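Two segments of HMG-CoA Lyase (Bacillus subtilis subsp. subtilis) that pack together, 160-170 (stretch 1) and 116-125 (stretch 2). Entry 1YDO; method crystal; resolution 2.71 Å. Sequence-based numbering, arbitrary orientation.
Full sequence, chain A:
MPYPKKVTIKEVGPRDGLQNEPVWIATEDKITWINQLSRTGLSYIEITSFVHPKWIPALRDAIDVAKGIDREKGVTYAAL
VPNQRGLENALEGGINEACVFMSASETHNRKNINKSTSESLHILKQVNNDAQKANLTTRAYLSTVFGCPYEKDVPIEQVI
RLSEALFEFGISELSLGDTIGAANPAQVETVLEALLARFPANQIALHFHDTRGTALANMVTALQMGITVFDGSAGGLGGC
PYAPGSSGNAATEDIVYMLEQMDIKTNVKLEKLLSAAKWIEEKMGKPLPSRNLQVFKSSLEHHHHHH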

ATOM      1  N   ILE A 160       8.791  23.398  10.943  1.00 48.50           N
ATOM      2  CA  ILE A 160       7.996  24.554  11.318  1.00 49.09           C
ATOM      3  C   ILE A 160       8.735  25.825  10.942  1.00 50.00           C
ATOM      4  O   ILE A 160       8.196  26.701  10.267  1.00 49.82           O
ATOM      5  CB  ILE A 160       7.736  24.571  12.825  1.00 49.08           C
ATOM      6  CG1 ILE A 160       7.160  23.225  13.269  1.00 48.81           C
ATOM      7  CG2 ILE A 160       6.765  25.681  13.166  1.00 48.05           C
ATOM      8  CD1 ILE A 160       5.810  22.932  12.688  1.00 49.60           C
ATOM      9  N   ARG A 161       9.981  25.914  11.391  1.00 51.63           N
ATOM     10  CA  ARG A 161      10.822  27.067  11.113  1.00 52.92           C
ATOM     11  C   ARG A 161      10.757  27.406   9.627  1.00 53.36           C
ATOM     12  O   ARG A 161      10.236  28.455   9.240  1.00 53.34           O
ATOM     13  CB  ARG A 161      12.270  26.761  11.522  1.00 54.35           C
ATOM     14  CG  ARG A 161      13.195  27.971  11.562  1.00 55.49           C
ATOM     15  CD  ARG A 161      14.566  27.614  12.148  1.00 57.35           C
ATOM     16  NE  ARG A 161      15.436  26.881  11.226  1.00 58.92           N
ATOM     17  CZ  ARG A 161      16.043  27.417  10.164  1.00 60.70           C
ATOM     18  NH1 ARG A 161      16.816  26.660   9.390  1.00 60.74           N
ATOM     19  NH2 ARG A 161      15.884  28.707   9.870  1.00 60.43           N
ATOM     20  N   LEU A 162      11.278  26.502   8.802  1.00 53.98           N
ATOM     21  CA  LEU A 162      11.303  26.687   7.350  1.00 54.62           C
ATOM     22  C   LEU A 162       9.912  26.968   6.806  1.00 54.89           C
ATOM     23  O   LEU A 162       9.708  27.929   6.067  1.00 55.51           O
ATOM     24  CB  LEU A 162      11.875  25.440   6.671  1.00 54.80           C
ATOM     25  CG  LEU A 162      13.334  25.097   6.997  1.00 55.08           C
ATOM     26  CD1 LEU A 162      13.702  23.791   6.294  1.00 54.65           C
ATOM     27  CD2 LEU A 162      14.257  26.242   6.550  1.00 54.73           C
ATOM     28  N   SER A 163       8.956  26.128   7.179  1.00 54.73           N
ATOM     29  CA  SER A 163       7.589  26.304   6.727  1.00 54.75           C
ATOM     30  C   SER A 163       7.094  27.733   6.976  1.00 54.48           C
ATOM     31  O   SER A 163       6.422  28.310   6.130  1.00 54.21           O
ATOM     32  CB  SER A 163       6.688  25.295   7.430  1.00 55.37           C
ATOM     33  OG  SER A 163       7.143  23.971   7.188  1.00 56.83           O
ATOM     34  N   GLU A 164       7.425  28.305   8.133  1.00 54.54           N
ATOM     35  CA  GLU A 164       6.993  29.667   8.432  1.00 54.83           C
ATOM     36  C   GLU A 164       7.637  30.630   7.443  1.00 53.65           C
ATOM     37  O   GLU A 164       6.981  31.529   6.911  1.00 52.47           O
ATOM     38  CB  GLU A 164       7.344  30.067   9.879  1.00 57.29           C
ATOM     39  CG  GLU A 164       6.373  29.493  10.935  1.00 61.23           C
ATOM     40  CD  GLU A 164       6.009  30.473  12.073  1.00 63.49           C
ATOM     41  OE1 GLU A 164       5.112  30.132  12.891  1.00 63.61           O
ATOM     42  OE2 GLU A 164       6.608  31.572  12.154  1.00 63.37           O
ATOM     43  N   ALA A 165       8.924  30.438   7.190  1.00 51.99           N
ATOM     44  CA  ALA A 165       9.606  31.293   6.242  1.00 51.01           C
ATOM     45  C   ALA A 165       8.934  31.132   4.880  1.00 50.23           C
ATOM     46  O   ALA A 165       8.485  32.106   4.289  1.00 50.06           O
ATOM     47  CB  ALA A 165      11.076  30.913   6.150  1.00 51.87           C
ATOM     48  N   LEU A 166       8.848  29.899   4.393  1.00 49.07           N
ATOM     49  CA  LEU A 166       8.247  29.667   3.098  1.00 47.89           C
ATOM     50  C   LEU A 166       6.922  30.383   2.953  1.00 48.03           C
ATOM     51  O   LEU A 166       6.687  31.087   1.968  1.00 49.03           O
ATOM     52  CB  LEU A 166       8.054  28.174   2.833  1.00 46.12           C
ATOM     53  CG  LEU A 166       9.236  27.424   2.226  1.00 44.75           C
ATOM     54  CD1 LEU A 166       9.865  28.276   1.134  1.00 43.74           C
ATOM     55  CD2 LEU A 166      10.256  27.102   3.291  1.00 44.83           C
ATOM     56  N   PHE A 167       6.048  30.231   3.932  1.00 48.05           N
ATOM     57  CA  PHE A 167       4.756  30.882   3.829  1.00 48.38           C
ATOM     58  C   PHE A 167       4.877  32.386   3.887  1.00 49.79           C
ATOM     59  O   PHE A 167       4.117  33.104   3.233  1.00 49.73           O
ATOM     60  CB  PHE A 167       3.822  30.370   4.918  1.00 45.89           C
ATOM     61  CG  PHE A 167       3.095  29.125   4.533  1.00 45.27           C
ATOM     62  CD1 PHE A 167       2.221  29.132   3.448  1.00 44.14           C
ATOM     63  CD2 PHE A 167       3.282  27.942   5.240  1.00 45.30           C
ATOM     64  CE1 PHE A 167       1.541  27.982   3.073  1.00 42.85           C
ATOM     65  CE2 PHE A 167       2.605  26.780   4.871  1.00 44.24           C
ATOM     66  CZ  PHE A 167       1.731  26.801   3.784  1.00 42.81           C
ATOM     67  N   GLU A 168       5.849  32.856   4.660  1.00 51.92           N
ATOM     68  CA  GLU A 168       6.097  34.289   4.817  1.00 53.63           C
ATOM     69  C   GLU A 168       6.484  34.946   3.486  1.00 52.82           C
ATOM     70  O   GLU A 168       6.210  36.126   3.265  1.00 53.08           O
ATOM     71  CB  GLU A 168       7.212  34.511   5.850  1.00 56.34           C
ATOM     72  CG  GLU A 168       7.461  35.975   6.233  1.00 59.85           C
ATOM     73  CD  GLU A 168       8.907  36.250   6.647  1.00 61.94           C
ATOM     74  OE1 GLU A 168       9.413  35.574   7.578  1.00 61.40           O
ATOM     75  OE2 GLU A 168       9.536  37.152   6.034  1.00 64.48           O
ATOM     76  N   PHE A 169       7.130  34.183   2.608  1.00 52.18           N
ATOM     77  CA  PHE A 169       7.544  34.695   1.301  1.00 50.83           C
ATOM     78  C   PHE A 169       6.331  34.984   0.403  1.00 50.31           C
ATOM     79  O   PHE A 169       6.375  35.878  -0.438  1.00 50.00           O
ATOM     80  CB  PHE A 169       8.467  33.685   0.600  1.00 49.98           C
ATOM     81  CG  PHE A 169       9.796  33.476   1.287  1.00 50.88           C
ATOM     82  CD1 PHE A 169      10.631  32.418   0.907  1.00 51.19           C
ATOM     83  CD2 PHE A 169      10.222  34.328   2.303  1.00 51.69           C
ATOM     84  CE1 PHE A 169      11.869  32.208   1.529  1.00 50.12           C
ATOM     85  CE2 PHE A 169      11.459  34.126   2.932  1.00 51.94           C
ATOM     86  CZ  PHE A 169      12.284  33.062   2.542  1.00 50.24           C
ATOM     87  N   GLY A 170       5.253  34.224   0.579  1.00 49.73           N
ATOM     88  CA  GLY A 170       4.074  34.446  -0.234  1.00 48.70           C
ATOM     89  C   GLY A 170       3.656  33.245  -1.059  1.00 48.46           C
ATOM     90  O   GLY A 170       2.771  33.345  -1.915  1.00 49.43           O
TER
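Stretch 2 116-125: STSESLHILK

The centre of the contact is apolar, and Leu121 of stretch 2 is its hub. Its CD1 lies 3.6 Å from CB of Ala165 and 4.2 Å from CD2 of Leu166. Its CG lies 3.5 Å from CZ of Phe169. One leucine therefore meets three residues of stretch 1, within little more than one turn. Its CA-to-CB bond points sideways, but chi1 near t (-170°) and chi2 near p (65°) bring the end of the side chain nearer to stretch 1. Ala165 points toward stretch 2, and its short side chain meets the leucine methyl directly.

Leu124 is buried and points toward stretch 1. Its CD1 packs 4.0 Å from CD1 of Leu166. Both side chains have chi1 in m.

Stretch 2 is helical from Thr117 through Lys125, and the helix continues beyond it. Stretch 1 is helical from Ile160, within a helix that begins earlier. The two helices run in nearly the same direction, with a signed crossing angle of -19°. Their axes come no closer than 10.2 Å, so side chains carry most of the packing. The shallow angle lets contacts follow one another in order along both helices, from Arg161 and Thr117 at one end to Phe169 and Lys125 at the other. The two stretches together bury 409 Å².

Phe169 has the largest area covered by the other stretch. It points toward stretch 2 with chi1 in m, and its ring reaches the backbone as well as the side chains. CE1 of Phe169 is 3.2 Å from O of Leu121. O of Leu121 also accepts the helix hydrogen bond from N of Lys125, at 2.9 Å. CD1 of Phe169 is 3.4 Å from CA of Lys125. CB of Lys125 stands over the ring face of Phe169, 3.6 Å from the ring centroid and 17° off the normal, a CH-pi contact. Beyond CB the lysine chain is extended through chi3, and its end leads away from stretch 1. Here the backbones are also close, with CA of Phe169 5.8 Å from CA of Lys125. Just after the ring, Gly170 turns the chain out of the helix with positive phi in a Schellman motif.

Toward the N-terminal ends of the two stretches the contact loosens. CD2 of Leu162 is 4.5 Å from CB of Thr117. The polar edge is formed by Arg161 and Thr117. NH1 of Arg161 stands 3.9 Å from OG1 of Thr117, which lies at the edge of the guanidinium, near its plane. No hydrogen bond crosses between the stretches, and OG1 of Thr117 is satisfied elsewhere in the structure.

Ser116, at the N-cap position before the helix of stretch 2, does not touch stretch 1. Its OG and OG of Ser118 share a hydrogen bond of 2.7 Å. N of Ser116 makes a weak hydrogen bond of 3.5 Å to OE2 of Glu119.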

ATOM      1  N   SER A 116      23.267  25.866   1.732  1.00 69.07           N
ATOM      2  CA  SER A 116      22.725  25.721   3.075  1.00 68.64           C
ATOM      3  C   SER A 116      21.249  26.077   3.044  1.00 68.19           C
ATOM      4  O   SER A 116      20.779  26.764   2.130  1.00 67.75           O
ATOM      5  CB  SER A 116      23.444  26.647   4.056  1.00 69.18           C
ATOM      6  OG  SER A 116      23.069  27.997   3.846  1.00 70.47           O
ATOM      7  N   THR A 117      20.519  25.599   4.043  1.00 66.83           N
ATOM      8  CA  THR A 117      19.098  25.875   4.130  1.00 65.92           C
ATOM      9  C   THR A 117      18.847  27.375   4.007  1.00 65.28           C
ATOM     10  O   THR A 117      17.913  27.799   3.329  1.00 65.36           O
ATOM     11  CB  THR A 117      18.520  25.358   5.462  1.00 66.10           C
ATOM     12  OG1 THR A 117      19.309  25.847   6.554  1.00 65.82           O
ATOM     13  CG2 THR A 117      18.512  23.835   5.482  1.00 65.50           C
ATOM     14  N   SER A 118      19.699  28.179   4.638  1.00 64.69           N
ATOM     15  CA  SER A 118      19.547  29.634   4.589  1.00 63.33           C
ATOM     16  C   SER A 118      19.722  30.150   3.177  1.00 61.88           C
ATOM     17  O   SER A 118      18.904  30.912   2.678  1.00 61.05           O
ATOM     18  CB  SER A 118      20.570  30.313   5.506  1.00 63.65           C
ATOM     19  OG  SER A 118      21.890  30.071   5.054  1.00 64.88           O
ATOM     20  N   GLU A 119      20.806  29.725   2.546  1.00 61.98           N
ATOM     21  CA  GLU A 119      21.108  30.134   1.192  1.00 62.60           C
ATOM     22  C   GLU A 119      19.946  29.802   0.286  1.00 62.42           C
ATOM     23  O   GLU A 119      19.477  30.657  -0.462  1.00 62.81           O
ATOM     24  CB  GLU A 119      22.363  29.433   0.701  1.00 64.39           C
ATOM     25  CG  GLU A 119      23.618  29.862   1.439  1.00 66.15           C
ATOM     26  CD  GLU A 119      24.848  29.093   0.984  1.00 67.70           C
ATOM     27  OE1 GLU A 119      25.145  29.098  -0.236  1.00 67.60           O
ATOM     28  OE2 GLU A 119      25.521  28.492   1.851  1.00 67.60           O
ATOM     29  N   SER A 120      19.474  28.561   0.350  1.00 61.79           N
ATOM     30  CA  SER A 120      18.344  28.164  -0.483  1.00 61.14           C
ATOM     31  C   SER A 120      17.145  29.028  -0.143  1.00 60.12           C
ATOM     32  O   SER A 120      16.462  29.545  -1.028  1.00 59.98           O
ATOM     33  CB  SER A 120      17.984  26.691  -0.263  1.00 60.71           C
ATOM     34  OG  SER A 120      18.935  25.837  -0.859  1.00 60.59           O
ATOM     35  N   LEU A 121      16.895  29.183   1.148  1.00 59.28           N
ATOM     36  CA  LEU A 121      15.767  29.981   1.589  1.00 59.35           C
ATOM     37  C   LEU A 121      15.821  31.324   0.882  1.00 58.87           C
ATOM     38  O   LEU A 121      14.829  31.809   0.342  1.00 57.88           O
ATOM     39  CB  LEU A 121      15.828  30.185   3.101  1.00 59.05           C
ATOM     40  CG  LEU A 121      14.596  30.795   3.774  1.00 59.80           C
ATOM     41  CD1 LEU A 121      13.399  29.853   3.665  1.00 60.38           C
ATOM     42  CD2 LEU A 121      14.913  31.051   5.230  1.00 59.74           C
ATOM     43  N   HIS A 122      17.004  31.913   0.877  1.00 59.66           N
ATOM     44  CA  HIS A 122      17.203  33.205   0.246  1.00 60.49           C
ATOM     45  C   HIS A 122      16.897  33.150  -1.253  1.00 59.76           C
ATOM     46  O   HIS A 122      16.331  34.088  -1.816  1.00 59.03           O
ATOM     47  CB  HIS A 122      18.643  33.671   0.483  1.00 61.86           C
ATOM     48  CG  HIS A 122      18.900  35.086   0.064  1.00 63.75           C
ATOM     49  ND1 HIS A 122      19.513  35.408  -1.121  1.00 64.71           N
ATOM     50  CD2 HIS A 122      18.608  36.261   0.679  1.00 64.62           C
ATOM     51  CE1 HIS A 122      19.594  36.729  -1.228  1.00 65.51           C
ATOM     52  NE2 HIS A 122      19.052  37.263  -0.151  1.00 65.71           N
ATOM     53  N   ILE A 123      17.272  32.046  -1.894  1.00 59.21           N
ATOM     54  CA  ILE A 123      17.033  31.888  -3.320  1.00 58.38           C
ATOM     55  C   ILE A 123      15.535  31.872  -3.588  1.00 58.08           C
ATOM     56  O   ILE A 123      15.007  32.720  -4.313  1.00 57.09           O
ATOM     57  CB  ILE A 123      17.630  30.563  -3.858  1.00 58.17           C
ATOM     58  CG1 ILE A 123      19.073  30.396  -3.386  1.00 58.01           C
ATOM     59  CG2 ILE A 123      17.568  30.551  -5.381  1.00 58.10           C
ATOM     60  CD1 ILE A 123      20.020  31.500  -3.834  1.00 58.74           C
ATOM     61  N   LEU A 124      14.861  30.894  -2.989  1.00 57.83           N
ATOM     62  CA  LEU A 124      13.423  30.730  -3.149  1.00 58.51           C
ATOM     63  C   LEU A 124      12.706  32.033  -2.866  1.00 58.63           C
ATOM     64  O   LEU A 124      11.775  32.407  -3.577  1.00 58.46           O
ATOM     65  CB  LEU A 124      12.901  29.652  -2.195  1.00 58.35           C
ATOM     66  CG  LEU A 124      13.607  28.293  -2.235  1.00 57.47           C
ATOM     67  CD1 LEU A 124      12.809  27.318  -1.382  1.00 57.56           C
ATOM     68  CD2 LEU A 124      13.726  27.786  -3.671  1.00 56.39           C
ATOM     69  N   LYS A 125      13.147  32.718  -1.817  1.00 58.93           N
ATOM     70  CA  LYS A 125      12.561  33.997  -1.435  1.00 59.37           C
ATOM     71  C   LYS A 125      12.415  34.883  -2.665  1.00 58.04           C
ATOM     72  O   LYS A 125      11.310  35.275  -3.031  1.00 57.26           O
ATOM     73  CB  LYS A 125      13.461  34.707  -0.414  1.00 61.44           C
ATOM     74  CG  LYS A 125      12.985  36.099   0.026  1.00 62.67           C
ATOM     75  CD  LYS A 125      13.967  36.730   1.025  1.00 64.25           C
ATOM     76  CE  LYS A 125      13.422  38.027   1.602  1.00 64.50           C
ATOM     77  NZ  LYS A 125      13.086  39.008   0.529  1.00 64.72           N
TER